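Local coordinates for protein amidohydrolase (Pseudomonas aeruginosa, PDB 2I5G) that probably acts as a metal-dependent dipeptidase, as a TIM-barrel member of the membrane dipeptidase (M19) family, at residues E143-A146 / E147-V151. The protein carries 2 engineered substitutions. Sequence-based numbering, arbitrary orientation.
Sequences EIVA and EMNRV
Ile144 and Met148, one turn apart on helix 139-151, meet through the gamma-methyl of the isoleucine and the selenium of the selenomethionine, with CG2 of Ile144 3.8 Å from SE of Met148. The helix belongs to the beta-alpha-beta crossover connection between parallel strands 113-117 and 154-156, in keeping with the TIM-barrel fold of this family. A torsion accounts for the pairing: CG of Met148 stands anti to the carbonyl carbon (chi1 -73°), which sends the chain back over the preceding turn. Both residues are buried, and the Met148 side chain also packs on Val105 of helix 103-110 and on Ile153.

Beneath the side chains runs the i to i+4 ladder of an alpha-helix. Glu147 N donates to Glu143 O at 3.1 Å with a nearly straight N-H...O angle of 176°, and Met148 N reaches Ile144 O at 3.0 Å. Asn149 N bonds to Val145 O, and Arg150 N donates to Ala146 O, also at 3.0 Å. Beside Val145 CG1, the side chain of Asn149 runs in the same direction.

On the more exposed flank, Glu147 and Arg150 form a bidentate salt bridge, side-on to the guanidinium. The Glu147 chain bends at chi2 (70°), which helps bring the charged groups together. The carboxylate of Glu143 instead serves the dimer, pairing with Arg270 of the second subunit. Within the intrahelical bridge, NE of Arg150 is modelled 2.5 Å from OE1 of Glu147. NH2 of Arg150 meets OE2 of Glu147 at 2.8 Å, on the syn side of that oxygen but clearly out of the carboxylate plane, while OE2 itself lies close to the guanidinium plane.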
loop_
_atom_site.group_PDB
_atom_site.type_symbol
_atom_site.label_atom_id
_atom_site.label_comp_id
_atom_site.label_asym_id
_atom_site.label_seq_id
_atom_site.Cartn_x
_atom_site.Cartn_y
_atom_site.Cartn_z
ATOM N N GLU A 143 -0.902 2.659 13.340
ATOM C CA GLU A 143 -0.459 4.006 13.658
ATOM C C GLU A 143 -1.487 4.977 13.101
ATOM O O GLU A 143 -1.766 6.015 13.702
ATOM C CB GLU A 143 0.917 4.290 13.051
ATOM C CG GLU A 143 2.014 3.365 13.553
ATOM C CD GLU A 143 3.414 3.885 13.254
ATOM O OE1 GLU A 143 3.823 4.887 13.880
ATOM O OE2 GLU A 143 4.101 3.289 12.392
ATOM N N ILE A 144 -2.059 4.634 11.951
ATOM C CA ILE A 144 -3.068 5.492 11.355
ATOM C C ILE A 144 -4.331 5.499 12.208
ATOM O O ILE A 144 -4.931 6.544 12.413
ATOM C CB ILE A 144 -3.415 5.056 9.913
ATOM C CG1 ILE A 144 -2.235 5.340 8.986
ATOM C CG2 ILE A 144 -4.620 5.835 9.408
ATOM C CD1 ILE A 144 -1.916 6.829 8.827
ATOM N N VAL A 145 -4.730 4.340 12.716
ATOM C CA VAL A 145 -5.926 4.278 13.551
ATOM C C VAL A 145 -5.723 5.158 14.771
ATOM O O VAL A 145 -6.578 5.974 15.110
ATOM C CB VAL A 145 -6.223 2.846 14.033
ATOM C CG1 VAL A 145 -7.388 2.861 15.023
ATOM C CG2 VAL A 145 -6.562 1.957 12.845
ATOM N N ALA A 146 -4.575 4.981 15.421
ATOM C CA ALA A 146 -4.223 5.755 16.604
ATOM C C ALA A 146 -4.345 7.263 16.368
ATOM O O ALA A 146 -5.065 7.942 17.099
ATOM C CB ALA A 146 -2.807 5.409 17.043
ATOM N N GLU A 147 -3.647 7.786 15.357
ATOM C CA GLU A 147 -3.713 9.218 15.063
ATOM C C GLU A 147 -5.142 9.671 14.770
ATOM O O GLU A 147 -5.544 10.760 15.175
ATOM C CB GLU A 147 -2.812 9.589 13.880
ATOM C CG GLU A 147 -2.834 11.089 13.546
ATOM C CD GLU A 147 -2.145 11.955 14.605
ATOM O OE1 GLU A 147 -2.183 11.592 15.801
ATOM O OE2 GLU A 147 -1.576 13.009 14.247
HETATM N N MSE A 148 -5.908 8.842 14.064
HETATM C CA MSE A 148 -7.297 9.176 13.755
HETATM C C MSE A 148 -8.113 9.322 15.045
HETATM O O MSE A 148 -9.014 10.163 15.125
HETATM C CB MSE A 148 -7.925 8.104 12.855
HETATM C CG MSE A 148 -7.428 8.142 11.419
HETATM SE SE MSE A 148 -8.158 6.747 10.270
HETATM C CE MSE A 148 -9.986 7.372 10.200
ATOM N N ASN A 149 -7.796 8.508 16.051
ATOM C CA ASN A 149 -8.502 8.578 17.326
ATOM C C ASN A 149 -8.130 9.863 18.045
ATOM O O ASN A 149 -8.967 10.490 18.695
ATOM C CB ASN A 149 -8.136 7.396 18.231
ATOM C CG ASN A 149 -8.697 6.084 17.738
ATOM O OD1 ASN A 149 -9.651 6.062 16.968
ATOM N ND2 ASN A 149 -8.121 4.980 18.198
ATOM N N ARG A 150 -6.865 10.247 17.921
ATOM C CA ARG A 150 -6.352 11.448 18.569
ATOM C C ARG A 150 -6.860 12.729 17.910
ATOM O O ARG A 150 -7.242 13.683 18.590
ATOM C CB ARG A 150 -4.827 11.423 18.534
ATOM C CG ARG A 150 -4.155 12.443 19.422
ATOM C CD ARG A 150 -2.646 12.391 19.222
ATOM N NE ARG A 150 -2.270 12.946 17.927
ATOM C CZ ARG A 150 -2.325 14.242 17.631
ATOM N NH1 ARG A 150 -2.736 15.115 18.543
ATOM N NH2 ARG A 150 -1.980 14.665 16.419
ATOM N N VAL A 151 -6.865 12.736 16.583
ATOM C CA VAL A 151 -7.300 13.892 15.803
ATOM C C VAL A 151 -8.820 14.046 15.722
ATOM O O VAL A 151 -9.334 15.161 15.591
ATOM C CB VAL A 151 -6.702 13.821 14.365
ATOM C CG1 VAL A 151 -7.290 14.904 13.488
ATOM C CG2 VAL A 151 -5.187 13.972 14.431
#